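Glucan-binding protein C, GbpC (Streptococcus mutans UA159, PDB 5UQZ) is a cell-wall-attached, calcium-binding surface protein that probably binds glucan and mediates both sucrose-dependent and sucrose-independent adherence. Local coordinates at residues I154-N159 with I195-Q200; G166-N171 with I180-Q185; M199-Y204 with M305-E310; I219-S224 with A330-V335; E237-G242 with E310-T315. One frame throughout, in Å; residues are numbered along the deposited sequence.

Contacts 1, 2 and 5 are antiparallel strand pairs. Contacts 1 and 5 belong to one large sheet, where strands 194-204 and 312-319 are neighbours. Contact 2 lies in a smaller sheet packed against it and is the most buried. Its side chains meet mainly through aliphatic groups, whereas contacts 1 and 5 each have an apolar inner face and a polar outer one. Contact 3 joins strand 194-204 to a turn through two side-chain donors, each bonded to a backbone carbonyl. Contact 4 joins a short strand to a loop through hydroxyls, an amide and waters. Contacts 4 and 5 both reach the calcium ion, through Ser-224 and Glu-237.

Contact 1: residues I154-N159 with I195-Q200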
# COMPACT_ATOMS: atom_id res chain seq x y z
N ILE A 154 2.55 -18.87 2.16
CA ILE A 154 1.80 -18.06 1.20
C ILE A 154 2.02 -18.64 -0.17
O ILE A 154 3.17 -18.76 -0.63
CB ILE A 154 2.18 -16.56 1.27
CG1 ILE A 154 2.10 -16.05 2.71
CG2 ILE A 154 1.24 -15.78 0.32
CD1 ILE A 154 2.41 -14.56 2.87
N ASN A 155 0.92 -18.97 -0.86
CA ASN A 155 0.97 -19.37 -2.25
C ASN A 155 0.63 -18.17 -3.10
O ASN A 155 -0.25 -17.38 -2.76
CB ASN A 155 -0.06 -20.48 -2.50
CG ASN A 155 0.30 -21.76 -1.80
OD1 ASN A 155 1.46 -21.97 -1.42
ND2 ASN A 155 -0.68 -22.59 -1.55
N TYR A 156 1.35 -18.03 -4.22
CA TYR A 156 1.14 -16.93 -5.16
C TYR A 156 1.05 -17.52 -6.57
O TYR A 156 1.87 -18.37 -6.95
CB TYR A 156 2.34 -15.95 -5.18
CG TYR A 156 2.71 -15.37 -3.84
CD1 TYR A 156 3.62 -15.99 -2.99
CD2 TYR A 156 2.25 -14.12 -3.49
CE1 TYR A 156 4.06 -15.39 -1.80
CE2 TYR A 156 2.67 -13.50 -2.29
CZ TYR A 156 3.59 -14.12 -1.47
OH TYR A 156 3.97 -13.50 -0.31
N THR A 157 0.11 -17.00 -7.35
CA THR A 157 -0.02 -17.40 -8.77
C THR A 157 -0.24 -16.15 -9.60
O THR A 157 -1.20 -15.40 -9.37
CB THR A 157 -1.21 -18.34 -8.99
OG1 THR A 157 -1.07 -19.46 -8.11
CG2 THR A 157 -1.24 -18.84 -10.43
N LEU A 158 0.62 -15.96 -10.60
CA LEU A 158 0.43 -14.85 -11.54
C LEU A 158 -0.60 -15.28 -12.59
O LEU A 158 -0.40 -16.29 -13.26
CB LEU A 158 1.77 -14.55 -12.21
CG LEU A 158 1.76 -13.36 -13.19
CD1 LEU A 158 1.56 -12.02 -12.48
CD2 LEU A 158 3.07 -13.32 -13.98
N ASN A 159 -1.72 -14.57 -12.68
CA ASN A 159 -2.78 -14.96 -13.61
C ASN A 159 -2.65 -14.25 -14.95
O ASN A 159 -3.15 -14.74 -15.97
CB ASN A 159 -4.16 -14.61 -13.05
CG ASN A 159 -4.38 -15.27 -11.71
OD1 ASN A 159 -4.19 -16.50 -11.58
ND2 ASN A 159 -4.74 -14.48 -10.71
N ILE A 195 -1.59 -6.81 -14.25
CA ILE A 195 -0.92 -7.82 -13.45
C ILE A 195 -1.98 -8.30 -12.45
O ILE A 195 -2.61 -7.48 -11.75
CB ILE A 195 0.30 -7.23 -12.72
CG1 ILE A 195 1.40 -6.88 -13.73
CG2 ILE A 195 0.84 -8.20 -11.66
CD1 ILE A 195 2.57 -6.11 -13.13
N SER A 196 -2.16 -9.62 -12.37
CA SER A 196 -3.15 -10.22 -11.48
C SER A 196 -2.46 -11.34 -10.72
O SER A 196 -1.83 -12.20 -11.36
CB SER A 196 -4.28 -10.83 -12.33
OG SER A 196 -5.12 -11.60 -11.49
N VAL A 197 -2.58 -11.34 -9.39
CA VAL A 197 -1.92 -12.37 -8.56
C VAL A 197 -2.96 -12.91 -7.58
O VAL A 197 -3.53 -12.15 -6.79
CB VAL A 197 -0.72 -11.78 -7.78
CG1 VAL A 197 -0.10 -12.84 -6.85
CG2 VAL A 197 0.35 -11.27 -8.73
N THR A 198 -3.16 -14.23 -7.60
CA THR A 198 -3.97 -14.89 -6.59
C THR A 198 -3.05 -15.38 -5.48
O THR A 198 -1.99 -15.97 -5.73
CB THR A 198 -4.74 -16.07 -7.20
OG1 THR A 198 -5.64 -15.57 -8.20
CG2 THR A 198 -5.53 -16.84 -6.16
N MET A 199 -3.47 -15.14 -4.24
CA MET A 199 -2.69 -15.52 -3.08
C MET A 199 -3.57 -16.26 -2.09
O MET A 199 -4.78 -16.04 -2.00
CB MET A 199 -1.99 -14.37 -2.45
CG MET A 199 -2.51 -13.10 -2.30
SD MET A 199 -1.11 -11.88 -1.87
CE MET A 199 -0.63 -12.50 -0.27
N GLN A 200 -2.89 -17.08 -1.27
CA GLN A 200 -3.56 -17.70 -0.13
C GLN A 200 -2.56 -17.80 0.99
O GLN A 200 -1.42 -18.26 0.77
CB GLN A 200 -4.13 -19.08 -0.49
CG GLN A 200 -4.91 -19.65 0.65
CD GLN A 200 -5.58 -21.00 0.32
OE1 GLN A 200 -5.24 -21.65 -0.67
NE2 GLN A 200 -6.52 -21.41 1.16
O HOH W 1 -3.35 -22.00 -2.60
O HOH W 2 -1.80 -18.85 -5.46
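Antiparallel strands 151-160 and 194-204 are neighbours in the large sheet of this beta-supersandwich. Asn-155 pairs with Gln-200, and Thr-157 with Thr-198, as hydrogen-bonded pairs. Tyr-156 with Met-199 and Leu-158 with Val-197 are non-hydrogen-bonded pairs, and their side chains share the inner face. There Met-199 lies beside Tyr-156 and points the same way. Its SD is 5.2 Å from the centroid of the Tyr-156 ring, an oblique Met-aromatic contact. Its chain bends at chi3 (-66°), and CE ends 3.8 Å from Ile-154 CG2. Ile-154 CG2 also covers one face of the Tyr-156 ring, toward the rim. Leu-158 CD1 rests 4.0 Å from Val-197 CG2. On the outer face a water accepts from Asn-155 ND2 and donates to Gln-200 OE1. Asn-155 OD1 is hydrogen-bonded to Ser-133 OG, Gln-200 NE2 to Gly-309 O, and Thr-198 OG1 to Thr-313 OG1. At the end of the pairing Asn-159 ND2 spends both protons in its amide plane, on Thr-198 OG1 (2.9 Å) and Ser-196 OG (3.0 Å).

Contact 2: residues G166-N171 with I180-Q185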
# COMPACT_ATOMS: atom_id res chain seq x y z
N GLY A 166 4.07 -13.09 -20.56
CA GLY A 166 3.47 -13.92 -19.51
C GLY A 166 4.31 -13.96 -18.25
O GLY A 166 4.41 -15.01 -17.61
N SER A 167 4.92 -12.82 -17.89
CA SER A 167 5.88 -12.82 -16.79
C SER A 167 5.77 -11.51 -16.02
O SER A 167 5.21 -10.51 -16.51
CB SER A 167 7.31 -12.96 -17.32
OG SER A 167 7.68 -11.76 -18.01
N ALA A 168 6.31 -11.53 -14.81
CA ALA A 168 6.44 -10.29 -14.06
C ALA A 168 7.63 -10.47 -13.12
O ALA A 168 7.94 -11.59 -12.70
CB ALA A 168 5.17 -10.01 -13.24
N LEU A 169 8.32 -9.37 -12.84
CA LEU A 169 9.44 -9.38 -11.92
C LEU A 169 8.94 -9.16 -10.49
O LEU A 169 8.13 -8.24 -10.25
CB LEU A 169 10.44 -8.31 -12.33
CG LEU A 169 11.77 -8.31 -11.55
CD1 LEU A 169 12.54 -9.61 -11.80
CD2 LEU A 169 12.59 -7.08 -11.94
N VAL A 170 9.49 -9.91 -9.54
CA VAL A 170 9.04 -9.90 -8.15
C VAL A 170 10.22 -9.69 -7.23
O VAL A 170 11.25 -10.37 -7.36
CB VAL A 170 8.34 -11.23 -7.78
CG1 VAL A 170 8.02 -11.28 -6.28
CG2 VAL A 170 7.07 -11.36 -8.60
N ASN A 171 10.06 -8.78 -6.27
CA ASN A 171 10.90 -8.70 -5.08
C ASN A 171 10.05 -9.26 -3.95
O ASN A 171 9.01 -8.67 -3.59
CB ASN A 171 11.24 -7.23 -4.85
CG ASN A 171 12.26 -7.02 -3.75
OD1 ASN A 171 12.88 -7.96 -3.22
ND2 ASN A 171 12.47 -5.76 -3.44
N ILE A 180 4.80 -8.69 -1.27
CA ILE A 180 5.49 -8.74 -2.56
C ILE A 180 5.42 -7.38 -3.25
O ILE A 180 4.40 -6.67 -3.20
CB ILE A 180 4.78 -9.83 -3.35
CG1 ILE A 180 5.37 -10.19 -4.64
CG2 ILE A 180 3.35 -9.52 -3.69
CD1 ILE A 180 4.41 -11.27 -5.32
N PHE A 181 6.50 -7.07 -3.97
CA PHE A 181 6.55 -5.93 -4.88
C PHE A 181 6.69 -6.53 -6.27
O PHE A 181 7.62 -7.30 -6.51
CB PHE A 181 7.71 -5.00 -4.52
CG PHE A 181 7.57 -3.62 -5.04
CD1 PHE A 181 7.77 -2.55 -4.20
CD2 PHE A 181 7.34 -3.38 -6.38
CE1 PHE A 181 7.68 -1.24 -4.66
CE2 PHE A 181 7.25 -2.04 -6.86
CZ PHE A 181 7.38 -1.01 -5.99
N ILE A 182 5.72 -6.29 -7.15
CA ILE A 182 5.68 -6.94 -8.47
C ILE A 182 5.49 -5.90 -9.56
O ILE A 182 4.82 -4.87 -9.36
CB ILE A 182 4.59 -8.04 -8.47
CG1 ILE A 182 4.58 -8.83 -9.76
CG2 ILE A 182 3.20 -7.50 -8.17
CD1 ILE A 182 3.75 -10.11 -9.71
N GLY A 183 6.09 -6.15 -10.73
CA GLY A 183 5.88 -5.22 -11.83
C GLY A 183 6.32 -5.82 -13.15
O GLY A 183 6.99 -6.85 -13.20
N ALA A 184 5.98 -5.11 -14.23
CA ALA A 184 6.35 -5.53 -15.58
C ALA A 184 6.20 -4.34 -16.49
O ALA A 184 5.51 -3.38 -16.18
CB ALA A 184 5.42 -6.64 -16.05
N GLN A 185 6.83 -4.44 -17.68
CA GLN A 185 6.54 -3.44 -18.71
C GLN A 185 5.05 -3.47 -19.04
O GLN A 185 4.39 -4.52 -18.93
CB GLN A 185 7.37 -3.75 -19.97
CG GLN A 185 7.12 -2.80 -21.16
CD GLN A 185 7.43 -1.33 -20.83
OE1 GLN A 185 6.67 -0.65 -20.11
NE2 GLN A 185 8.50 -0.79 -21.43
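Val-170 wedges both its methyls against isoleucines of the opposite strand. Val-170 CG1 meets Ile-180 CG1 at 3.3 Å, an apparently close carbon-carbon approach. Val-170 CG2 meets Ile-182 CD1 at 3.7 Å. In Ile-182, CG1 stands anti to the backbone N (chi1 -175°). Ile-182 CG1 lies 3.7 Å from Ala-168 CB, and CD1 comes almost as near to the same methyl. Ile-182 is thus gripped by two residues of segment 166-171. The two strands, 167-172 and 180-184, form a beta hairpin at the middle of a four-stranded antiparallel sheet. Four backbone bonds fix its register. Leu-169 N reaches Gly-183 O at 2.9 Å, and Phe-181 N reaches Asn-171 O at 3.0 Å; each is matched by a bond in return. Gly-183 brings no side chain to the face that carries Leu-169. On that same face the CB atoms of Asn-171 and Phe-181 stand 4.2 Å apart. Farther out, the Phe-181 ring stacks on Tyr-100 and meets Trp-328 with the ring planes about 35° apart. Strands 122-127 and 325-329 flank the hairpin in its sheet. On the other face, Ile-182 packs on Leu-158, Ile-195 and Val-197 of the large sheet, and Ile-180 touches Tyr-156.

Contact 3: residues M199-Y204 with M305-E310; sequences MQIIFY and MTYKGE
Tyr-307 points its phenol at the backbone of Ile-201. The ring presents its edge, and Ile-201 O lies near the ring plane. Tyr-307 OH donates to Ile-201 O at 2.7 Å. The C=O...OH angle is 120° and the hydroxyl lies in the carbonyl plane, so the bond falls on a lone pair. The CA-CB bond of Tyr-307 points toward the strand, and CG is anti to the backbone N (chi1 179°). Ile-201 CB stands 3.6 Å from Tyr-307 OH. Gln-200 comes across Tyr-307 at about a right angle, with its amide plane 82° from the ring plane. The Gln-200 chain is extended, and its NE2 donates to Gly-309 O at 2.7 Å. The acceptor lies close to the amide plane of Gln-200, and the donor lies in the carbonyl plane of Gly-309. Gly-309 has a positive phi, and its N lies 3.5 Å above the Tyr-307 ring plane, over the centre. Phe-203 is a looser neighbour, with CE2 4.5 Å from Tyr-307 CD2. Ile-201 CG2 lies over one face of the Phe-203 ring, toward the rim. The contact ties the C-terminal part of strand 194-204 to the turn leading from strand 303-306 into strand 312-319. Met-220 of strand 219-222 touches both Ile-201 and Tyr-307, and Phe-312 of strand 312-319 packs on Ile-201.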
# COMPACT_ATOMS: atom_id res chain seq x y z
N MET A 199 -3.47 -15.14 -4.24
CA MET A 199 -2.69 -15.52 -3.08
C MET A 199 -3.57 -16.26 -2.09
O MET A 199 -4.78 -16.04 -2.00
CB MET A 199 -1.99 -14.37 -2.45
CG MET A 199 -2.51 -13.10 -2.30
SD MET A 199 -1.11 -11.88 -1.87
CE MET A 199 -0.63 -12.50 -0.27
N GLN A 200 -2.89 -17.08 -1.27
CA GLN A 200 -3.56 -17.70 -0.13
C GLN A 200 -2.56 -17.80 0.99
O GLN A 200 -1.42 -18.26 0.77
CB GLN A 200 -4.13 -19.08 -0.49
CG GLN A 200 -4.91 -19.65 0.65
CD GLN A 200 -5.58 -21.00 0.32
OE1 GLN A 200 -5.24 -21.65 -0.67
NE2 GLN A 200 -6.52 -21.41 1.16
N ILE A 201 -2.95 -17.39 2.20
CA ILE A 201 -2.09 -17.38 3.39
C ILE A 201 -2.57 -18.42 4.37
O ILE A 201 -3.77 -18.49 4.67
CB ILE A 201 -2.15 -15.99 4.04
CG1 ILE A 201 -1.71 -14.88 3.07
CG2 ILE A 201 -1.27 -15.99 5.31
CD1 ILE A 201 -2.02 -13.46 3.58
N ILE A 202 -1.64 -19.22 4.90
CA ILE A 202 -1.96 -20.19 5.94
C ILE A 202 -1.02 -19.90 7.11
O ILE A 202 0.20 -19.79 6.93
CB ILE A 202 -1.76 -21.64 5.44
CG1 ILE A 202 -2.72 -21.95 4.28
CG2 ILE A 202 -2.02 -22.61 6.59
CD1 ILE A 202 -2.48 -23.29 3.67
N PHE A 203 -1.59 -19.77 8.31
CA PHE A 203 -0.82 -19.60 9.53
C PHE A 203 -0.74 -20.94 10.25
O PHE A 203 -1.71 -21.69 10.28
CB PHE A 203 -1.51 -18.58 10.45
CG PHE A 203 -1.70 -17.22 9.80
CD1 PHE A 203 -0.61 -16.35 9.65
CD2 PHE A 203 -2.94 -16.80 9.35
CE1 PHE A 203 -0.77 -15.09 9.11
CE2 PHE A 203 -3.10 -15.54 8.83
CZ PHE A 203 -2.04 -14.67 8.70
N TYR A 204 0.38 -21.20 10.92
CA TYR A 204 0.57 -22.46 11.65
C TYR A 204 0.84 -22.17 13.12
O TYR A 204 1.51 -21.18 13.46
CB TYR A 204 1.79 -23.26 11.10
CG TYR A 204 1.63 -23.67 9.67
CD1 TYR A 204 1.85 -22.78 8.62
CD2 TYR A 204 1.29 -24.98 9.34
CE1 TYR A 204 1.71 -23.17 7.30
CE2 TYR A 204 1.19 -25.38 8.00
CZ TYR A 204 1.39 -24.46 7.00
OH TYR A 204 1.31 -24.81 5.67
N MET A 305 -10.27 -6.72 5.26
CA MET A 305 -11.06 -7.93 5.10
C MET A 305 -11.08 -8.70 6.41
O MET A 305 -10.14 -8.67 7.19
CB MET A 305 -10.57 -8.84 3.98
CG MET A 305 -9.16 -9.32 4.15
SD MET A 305 -8.76 -10.49 2.79
CE MET A 305 -6.99 -10.64 3.01
N THR A 306 -12.17 -9.45 6.62
CA THR A 306 -12.13 -10.61 7.50
C THR A 306 -11.61 -11.76 6.66
O THR A 306 -12.28 -12.19 5.70
CB THR A 306 -13.51 -10.91 8.07
OG1 THR A 306 -13.95 -9.78 8.84
CG2 THR A 306 -13.45 -12.14 8.96
N TYR A 307 -10.37 -12.14 6.92
CA TYR A 307 -9.70 -13.17 6.15
C TYR A 307 -10.07 -14.53 6.72
O TYR A 307 -9.81 -14.83 7.90
CB TYR A 307 -8.19 -12.94 6.20
CG TYR A 307 -7.44 -14.02 5.42
CD1 TYR A 307 -7.65 -14.18 4.06
CD2 TYR A 307 -6.57 -14.92 6.07
CE1 TYR A 307 -7.03 -15.21 3.36
CE2 TYR A 307 -5.94 -15.91 5.38
CZ TYR A 307 -6.15 -16.06 4.04
OH TYR A 307 -5.56 -17.07 3.32
N LYS A 308 -10.69 -15.35 5.87
CA LYS A 308 -11.24 -16.64 6.31
C LYS A 308 -10.37 -17.81 5.85
O LYS A 308 -10.77 -18.97 5.98
CB LYS A 308 -12.66 -16.80 5.78
CG LYS A 308 -13.58 -15.75 6.44
CD LYS A 308 -15.02 -15.87 5.87
CE LYS A 308 -15.91 -14.80 6.47
NZ LYS A 308 -17.34 -14.85 6.03
N GLY A 309 -9.19 -17.53 5.32
CA GLY A 309 -8.31 -18.61 4.91
C GLY A 309 -8.44 -19.03 3.47
O GLY A 309 -7.75 -19.95 3.07
N GLU A 310 -9.18 -18.32 2.67
CA GLU A 310 -9.45 -18.70 1.29
C GLU A 310 -8.74 -17.75 0.33
O GLU A 310 -8.39 -16.62 0.68
CB GLU A 310 -10.96 -18.64 1.10
CG GLU A 310 -11.67 -19.67 2.01
CD GLU A 310 -12.75 -20.49 1.33
OE1 GLU A 310 -13.05 -20.36 0.11
OE2 GLU A 310 -13.34 -21.30 2.06

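Contact 4: residues I219-S224 with A330-V335. With CA (calcium ion), chain B.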
# COMPACT_ATOMS: atom_id res chain seq x y z
N ILE A 219 -8.49 -10.00 11.00
CA ILE A 219 -8.80 -8.80 10.24
C ILE A 219 -7.50 -8.36 9.57
O ILE A 219 -6.49 -8.12 10.25
CB ILE A 219 -9.41 -7.68 11.10
CG1 ILE A 219 -10.53 -8.21 12.02
CG2 ILE A 219 -9.95 -6.57 10.16
CD1 ILE A 219 -11.64 -8.96 11.33
N MET A 220 -7.50 -8.28 8.25
CA MET A 220 -6.28 -8.01 7.51
C MET A 220 -6.44 -6.76 6.66
O MET A 220 -7.52 -6.44 6.15
CB MET A 220 -5.91 -9.21 6.67
CG MET A 220 -5.62 -10.40 7.58
SD MET A 220 -4.80 -11.77 6.80
CE MET A 220 -3.17 -11.03 6.61
N SER A 221 -5.34 -6.08 6.47
CA SER A 221 -5.32 -4.82 5.75
C SER A 221 -5.31 -5.05 4.25
O SER A 221 -4.69 -5.98 3.74
CB SER A 221 -4.07 -4.04 6.15
OG SER A 221 -2.90 -4.75 5.79
N LEU A 222 -5.97 -4.15 3.53
CA LEU A 222 -5.87 -4.04 2.07
C LEU A 222 -5.67 -2.54 1.81
O LEU A 222 -6.52 -1.82 1.25
CB LEU A 222 -7.14 -4.58 1.40
CG LEU A 222 -7.35 -6.09 1.67
CD1 LEU A 222 -8.72 -6.56 1.26
CD2 LEU A 222 -6.25 -6.96 1.04
N SER A 223 -4.51 -2.06 2.23
CA SER A 223 -4.19 -0.65 2.14
C SER A 223 -3.62 -0.29 0.78
O SER A 223 -3.32 -1.14 -0.06
CB SER A 223 -3.18 -0.30 3.22
OG SER A 223 -3.70 -0.59 4.51
N SER A 224 -3.49 1.03 0.55
CA SER A 224 -2.73 1.52 -0.59
C SER A 224 -3.32 1.01 -1.92
O SER A 224 -2.61 0.59 -2.83
CB SER A 224 -1.26 1.15 -0.44
OG SER A 224 -0.46 1.75 -1.44
N ALA A 330 0.86 -5.48 0.08
CA ALA A 330 1.12 -6.07 1.37
C ALA A 330 -0.21 -6.32 2.05
O ALA A 330 -1.17 -5.56 1.86
CB ALA A 330 2.04 -5.23 2.25
N THR A 331 -0.28 -7.39 2.82
CA THR A 331 -1.43 -7.54 3.71
C THR A 331 -0.93 -8.10 5.03
O THR A 331 -0.04 -8.94 5.08
CB THR A 331 -2.54 -8.45 3.06
OG1 THR A 331 -3.65 -8.53 3.98
CG2 THR A 331 -2.03 -9.85 2.80
N ASN A 332 -1.49 -7.61 6.11
CA ASN A 332 -1.00 -7.87 7.46
C ASN A 332 -2.13 -7.43 8.40
O ASN A 332 -3.22 -7.06 7.94
CB ASN A 332 0.33 -7.17 7.67
CG ASN A 332 0.25 -5.76 7.26
OD1 ASN A 332 -0.67 -5.01 7.70
ND2 ASN A 332 1.12 -5.36 6.35
N SER A 333 -1.88 -7.42 9.70
CA SER A 333 -2.94 -7.05 10.64
C SER A 333 -3.04 -5.57 10.89
O SER A 333 -3.93 -5.15 11.63
CB SER A 333 -2.76 -7.78 11.97
OG SER A 333 -1.54 -7.42 12.59
N ALA A 334 -2.19 -4.75 10.26
CA ALA A 334 -2.18 -3.31 10.53
C ALA A 334 -3.16 -2.59 9.61
O ALA A 334 -2.80 -1.96 8.60
CB ALA A 334 -0.78 -2.78 10.40
N VAL A 335 -4.42 -2.70 9.95
CA VAL A 335 -5.47 -2.04 9.20
C VAL A 335 -5.36 -0.53 9.37
O VAL A 335 -5.18 -0.03 10.48
CB VAL A 335 -6.83 -2.58 9.67
CG1 VAL A 335 -7.99 -1.86 8.94
CG2 VAL A 335 -6.92 -4.10 9.47
CA CA B . -0.46 0.93 -3.76
O HOH W 3 -2.27 -3.60 3.34
O HOH W 4 -0.57 -2.87 -0.07
O HOH W 5 -1.90 -0.67 6.44
O HOH W 6 -3.05 -4.31 0.21
O HOH W 7 1.39 2.51 -3.39
O HOH W 8 0.74 1.67 -5.90
O HOH W 9 1.82 0.03 -4.09
O HOH W 10 -0.50 -1.31 -2.97
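The flat amide of Asn-332 faces Ser-221 with its oxygen. Asn-332 OD1 lies 2.9 Å from Ser-221 OG, but that hydroxyl also has Asn-332 O within reach, so the target of its proton is not settled. OD1 accepts from Ala-334 N at 3.0 Å as well, the donor tilted 23° from the amide plane; this closes an Asx turn. ND2 is hydrogen-bonded to Thr-177 O. Ser-221 is gripped on its backbone too. Its N donates to Asn-332 O at 2.8 Å, and its O accepts from Thr-331 OG1 at 2.8 Å. The loop after strand 325-329 is thereby held along strand 219-222, an outer strand of a three-stranded antiparallel sheet. Ile-219 CG2 touches Val-335 CG2 at 4.0 Å, an apolar pair. On the opposite face of the strand Met-220 CE lies 3.7 Å from Thr-331 OG1, beside the hydroxyl. Beyond Ser-221 the chains part and waters fill in. One water donates to Ser-221 OG and Ala-330 O and accepts from Ser-223 N. Another links Ser-223 OG to Ala-334 O. Ser-224 follows and binds the calcium ion through both O and OG, the latter at 2.5 Å, together with Asn-226 and Glu-237.

Contact 5: residues E237-G242 with E310-T315; sequences EKVNLG and EPFTFT. With CA (calcium ion), chain B.
Val-239 and Phe-312 meet on the buried side of this strand pair. Val-239 CG1 is 4.3 Å from Phe-312 CD2, at an oblique approach to the ring, and its other methyl lies as far from Phe-314 CB. Both rings lead away from strand 233-240. Phe-314 stacks on Phe-329, and Val-239 and Phe-312 also pack on that residue. Phe-312 CB presses on Asn-240 O at 3.4 Å. Four backbone bonds hold the strands together, among them Asn-240 N to Thr-313 O at 2.7 Å. The face of Lys-238, Thr-313 and Thr-315 is more polar but still close at Thr-315, which is buried. Lys-238 crosses Thr-315 obliquely, with Lys-238 CB 3.6 Å from Thr-315 OG1. The rest of the Lys-238 chain runs off to a cation-pi contact with Tyr-262. The loose, solvent side lies at Leu-241, Gly-242 and Pro-311. There Asn-240 OD1 accepts from Gly-242 N at 2.9 Å, an Asx turn, while Gly-242 and Pro-311 barely touch. At the other end Glu-237 reaches out with an extended chain. Its OE1 binds the calcium ion at 2.5 Å, while OE2 accepts from a calcium-bound water and bonds His-235. The calcium is eight-coordinate: Glu-237 OE1, Ser-224 O and OG, Asn-226 OD1 and four waters. This site sits beside the Glu-237 end of the strand pair, in the large antiparallel sheet of the supersandwich.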
# COMPACT_ATOMS: atom_id res chain seq x y z
N GLU A 237 -5.74 -0.07 -8.72
CA GLU A 237 -5.38 -1.25 -7.93
C GLU A 237 -6.65 -1.79 -7.29
O GLU A 237 -7.42 -1.04 -6.68
CB GLU A 237 -4.31 -0.86 -6.90
CG GLU A 237 -3.07 -0.35 -7.63
CD GLU A 237 -1.95 0.22 -6.80
OE1 GLU A 237 -1.94 0.12 -5.57
OE2 GLU A 237 -1.02 0.79 -7.47
N LYS A 238 -6.85 -3.10 -7.40
CA LYS A 238 -8.10 -3.75 -7.00
C LYS A 238 -7.81 -5.05 -6.27
O LYS A 238 -6.78 -5.67 -6.48
CB LYS A 238 -8.96 -4.12 -8.25
CG LYS A 238 -9.24 -2.96 -9.20
CD LYS A 238 -10.17 -3.40 -10.32
CE LYS A 238 -10.58 -2.24 -11.19
NZ LYS A 238 -11.34 -2.70 -12.37
N VAL A 239 -8.77 -5.45 -5.42
CA VAL A 239 -8.71 -6.77 -4.80
C VAL A 239 -10.04 -7.48 -4.98
O VAL A 239 -11.09 -6.92 -4.65
CB VAL A 239 -8.34 -6.70 -3.31
CG1 VAL A 239 -8.16 -8.13 -2.75
CG2 VAL A 239 -7.09 -5.88 -3.13
N ASN A 240 -10.01 -8.72 -5.46
CA ASN A 240 -11.17 -9.60 -5.45
C ASN A 240 -11.02 -10.48 -4.21
O ASN A 240 -10.08 -11.28 -4.11
CB ASN A 240 -11.21 -10.44 -6.72
CG ASN A 240 -12.46 -11.29 -6.80
OD1 ASN A 240 -12.94 -11.81 -5.78
ND2 ASN A 240 -13.04 -11.41 -8.01
N LEU A 241 -11.93 -10.30 -3.25
CA LEU A 241 -11.77 -10.95 -1.96
C LEU A 241 -12.20 -12.41 -1.97
O LEU A 241 -11.94 -13.11 -0.97
CB LEU A 241 -12.56 -10.23 -0.85
CG LEU A 241 -11.84 -8.92 -0.42
CD1 LEU A 241 -11.79 -7.83 -1.49
CD2 LEU A 241 -12.61 -8.38 0.74
N GLY A 242 -12.82 -12.90 -3.05
CA GLY A 242 -13.22 -14.29 -3.04
C GLY A 242 -14.23 -14.52 -1.94
O GLY A 242 -15.17 -13.74 -1.74
N GLU A 310 -9.18 -18.32 2.67
CA GLU A 310 -9.45 -18.70 1.29
C GLU A 310 -8.74 -17.75 0.33
O GLU A 310 -8.39 -16.62 0.68
CB GLU A 310 -10.96 -18.64 1.10
CG GLU A 310 -11.67 -19.67 2.01
CD GLU A 310 -12.75 -20.49 1.33
OE1 GLU A 310 -13.05 -20.36 0.11
OE2 GLU A 310 -13.34 -21.30 2.06
N PRO A 311 -8.50 -18.18 -0.90
CA PRO A 311 -7.69 -17.34 -1.83
C PRO A 311 -8.37 -16.00 -2.15
O PRO A 311 -9.62 -15.86 -2.13
CB PRO A 311 -7.59 -18.20 -3.09
CG PRO A 311 -7.74 -19.62 -2.56
CD PRO A 311 -8.77 -19.54 -1.44
N PHE A 312 -7.53 -15.03 -2.47
CA PHE A 312 -7.97 -13.73 -2.93
C PHE A 312 -7.00 -13.27 -4.00
O PHE A 312 -5.92 -13.81 -4.13
CB PHE A 312 -8.07 -12.73 -1.75
CG PHE A 312 -6.81 -12.54 -1.00
CD1 PHE A 312 -6.48 -13.44 0.03
CD2 PHE A 312 -5.94 -11.50 -1.31
CE1 PHE A 312 -5.28 -13.30 0.75
CE2 PHE A 312 -4.75 -11.36 -0.57
CZ PHE A 312 -4.43 -12.27 0.44
N THR A 313 -7.41 -12.27 -4.79
CA THR A 313 -6.61 -11.87 -5.95
C THR A 313 -6.47 -10.37 -6.00
O THR A 313 -7.47 -9.65 -5.94
CB THR A 313 -7.31 -12.35 -7.23
OG1 THR A 313 -7.45 -13.77 -7.17
CG2 THR A 313 -6.52 -11.97 -8.48
N PHE A 314 -5.25 -9.87 -6.14
CA PHE A 314 -5.06 -8.44 -6.36
C PHE A 314 -4.70 -8.20 -7.82
O PHE A 314 -4.09 -9.06 -8.48
CB PHE A 314 -4.04 -7.83 -5.42
CG PHE A 314 -2.59 -8.27 -5.61
CD1 PHE A 314 -1.79 -7.62 -6.57
CD2 PHE A 314 -2.03 -9.22 -4.80
CE1 PHE A 314 -0.46 -7.97 -6.72
CE2 PHE A 314 -0.67 -9.57 -4.96
CZ PHE A 314 0.12 -8.94 -5.91
N THR A 315 -5.10 -7.03 -8.32
CA THR A 315 -4.76 -6.66 -9.68
C THR A 315 -4.34 -5.21 -9.76
O THR A 315 -4.75 -4.37 -8.95
CB THR A 315 -5.90 -6.92 -10.72
OG1 THR A 315 -6.95 -5.98 -10.51
CG2 THR A 315 -6.49 -8.32 -10.59
CA CA B . -0.46 0.93 -3.76
O HOH W 8 0.74 1.67 -5.90
O HOH W 7 1.39 2.51 -3.39
O HOH W 9 1.82 0.03 -4.09
O HOH W 10 -0.50 -1.31 -2.97